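Local coordinates for protein tumor necrosis factor receptor superfamily member grnd (Drosophila melanogaster, PDB 6ZSY) that serves through its extracellular cysteine-rich domain as a receptor for the TNF cytokine Eiger, with a role in activating JNK signalling and required for Eiger-induced apoptosis, at residues C28-C32 / L43-C48. Sequence-based numbering, arbitrary orientation. Where two conformers were deposited one is given.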
loop_
_atom_site.group_PDB
_atom_site.type_symbol
_atom_site.label_atom_id
_atom_site.label_comp_id
_atom_site.label_asym_id
_atom_site.label_seq_id
_atom_site.Cartn_x
_atom_site.Cartn_y
_atom_site.Cartn_z
ATOM N N CYS A 28 -2.424 0.407 -3.481
ATOM C CA CYS A 28 -2.702 -0.930 -2.987
ATOM C C CYS A 28 -2.803 -1.959 -4.115
ATOM O O CYS A 28 -2.425 -3.100 -3.933
ATOM C CB CYS A 28 -3.980 -0.949 -2.157
ATOM S SG CYS A 28 -3.724 -0.342 -0.463
ATOM N N ILE A 29 -3.360 -1.554 -5.271
ATOM C CA ILE A 29 -3.574 -2.539 -6.311
ATOM C C ILE A 29 -2.258 -3.152 -6.710
ATOM O O ILE A 29 -2.097 -4.342 -7.068
ATOM C CB ILE A 29 -4.286 -1.936 -7.505
ATOM C CG1 ILE A 29 -4.839 -3.036 -8.450
ATOM C CG2 ILE A 29 -3.406 -0.974 -8.282
ATOM C CD1 ILE A 29 -5.590 -2.421 -9.635
ATOM N N GLU A 30 -1.216 -2.374 -6.731
ATOM C CA GLU A 30 0.085 -2.845 -7.130
ATOM C C GLU A 30 0.631 -3.886 -6.192
ATOM O O GLU A 30 1.107 -4.938 -6.641
ATOM C CB GLU A 30 1.086 -1.652 -7.286
ATOM C CG GLU A 30 0.636 -0.879 -8.515
ATOM C CD GLU A 30 1.685 0.135 -8.944
ATOM O OE1 GLU A 30 2.750 0.129 -8.288
ATOM O OE2 GLU A 30 1.374 0.862 -9.891
ATOM N N VAL A 31 0.578 -3.636 -4.885
ATOM C CA VAL A 31 1.120 -4.568 -3.902
ATOM C C VAL A 31 0.300 -5.839 -3.759
ATOM O O VAL A 31 0.840 -6.880 -3.325
ATOM C CB VAL A 31 1.319 -3.729 -2.617
ATOM C CG1 VAL A 31 0.023 -3.499 -1.869
ATOM C CG2 VAL A 31 2.369 -4.431 -1.784
ATOM N N CYS A 32 -0.993 -5.737 -4.094
ATOM C CA CYS A 32 -1.890 -6.903 -3.928
ATOM C C CYS A 32 -2.054 -7.758 -5.181
ATOM O O CYS A 32 -2.462 -8.909 -5.031
ATOM C CB CYS A 32 -3.265 -6.415 -3.499
ATOM S SG CYS A 32 -3.289 -5.853 -1.758
ATOM N N LEU A 43 2.781 -7.168 2.699
ATOM C CA LEU A 43 2.347 -5.781 2.737
ATOM C C LEU A 43 0.911 -5.590 2.255
ATOM O O LEU A 43 0.148 -4.794 2.802
ATOM C CB LEU A 43 3.308 -4.931 1.886
ATOM C CG LEU A 43 4.622 -4.686 2.539
ATOM C CD1 LEU A 43 5.277 -3.634 1.565
ATOM C CD2 LEU A 43 4.595 -4.131 3.940
ATOM N N CYS A 44 0.533 -6.357 1.226
ATOM C CA CYS A 44 -0.876 -6.356 0.807
ATOM C C CYS A 44 -1.737 -6.694 2.011
ATOM O O CYS A 44 -2.732 -6.001 2.316
ATOM C CB CYS A 44 -1.039 -7.365 -0.308
ATOM S SG CYS A 44 -2.791 -7.624 -0.748
ATOM N N ALA A 45 -1.433 -7.801 2.676
ATOM C CA ALA A 45 -2.246 -8.253 3.780
ATOM C C ALA A 45 -2.333 -7.147 4.862
ATOM O O ALA A 45 -3.417 -6.794 5.326
ATOM C CB ALA A 45 -1.669 -9.534 4.374
ATOM N N LYS A 46 -1.172 -6.679 5.296
ATOM C CA LYS A 46 -1.067 -5.779 6.431
ATOM C C LYS A 46 -1.717 -4.412 6.181
ATOM O O LYS A 46 -2.380 -3.846 7.056
ATOM C CB LYS A 46 0.443 -5.603 6.788
ATOM C CG LYS A 46 0.778 -4.681 7.951
ATOM C CD LYS A 46 2.271 -4.581 8.246
ATOM C CE LYS A 46 2.666 -3.567 9.318
ATOM N NZ LYS A 46 2.869 -4.364 10.536
ATOM N N GLU A 47 -1.455 -3.859 5.004
ATOM C CA GLU A 47 -1.730 -2.445 4.750
ATOM C C GLU A 47 -2.973 -2.208 3.884
ATOM O O GLU A 47 -3.501 -1.095 3.881
ATOM C CB GLU A 47 -0.545 -1.777 4.077
ATOM C CG GLU A 47 0.678 -1.768 4.952
ATOM C CD GLU A 47 0.556 -0.844 6.158
ATOM O OE1 GLU A 47 -0.137 0.124 6.028
ATOM O OE2 GLU A 47 1.235 -1.115 7.187
ATOM N N CYS A 48 -3.389 -3.208 3.085
ATOM C CA CYS A 48 -4.407 -3.000 2.074
ATOM C C CYS A 48 -5.652 -3.887 2.195
ATOM O O CYS A 48 -6.769 -3.454 1.890
ATOM C CB CYS A 48 -3.773 -3.180 0.693
ATOM S SG CYS A 48 -2.524 -1.917 0.306
#
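C28 and C48 are joined by a disulfide, and so are C32 and C44. The two helical segments run roughly antiparallel. C28 and C32 sit about one turn apart on one helix and C44 and C48 on the other, and this run pairs C28 with C48 and C32 with C44. The crosslinks differ in shape. C28 and C48 both turn SG to the side of their own backbone N, and the C28–C48 bridge has a chi3 of -80°. In the C32–C44 bridge only C32 does this. C44 holds SG anti to its N (chi1 172°), and chi3 opens to 103° with the opposite sign. The bridges also touch: C32 SG lies 3.7 Å from C48 CB. V31 has two conformers. In the one described, V31 CG1 lies 3.7 Å from C48 SG, against the C28–C48 bridge. V31 CG2 meets L43 CB at 3.8 Å, the two side chains crossing at about a right angle. C44 CB packs against V31 O at 3.6 Å. Covalent bonds and apolar packing thus tie helix 28-32 to helix 41-48 within the cysteine-rich extracellular domain. Helix 28-32 directly follows strand 24-27 of the two-stranded antiparallel sheet. Strand 16-19 of that sheet contributes F17, which touches V31, E47 and C48, and Y19, which touches L43.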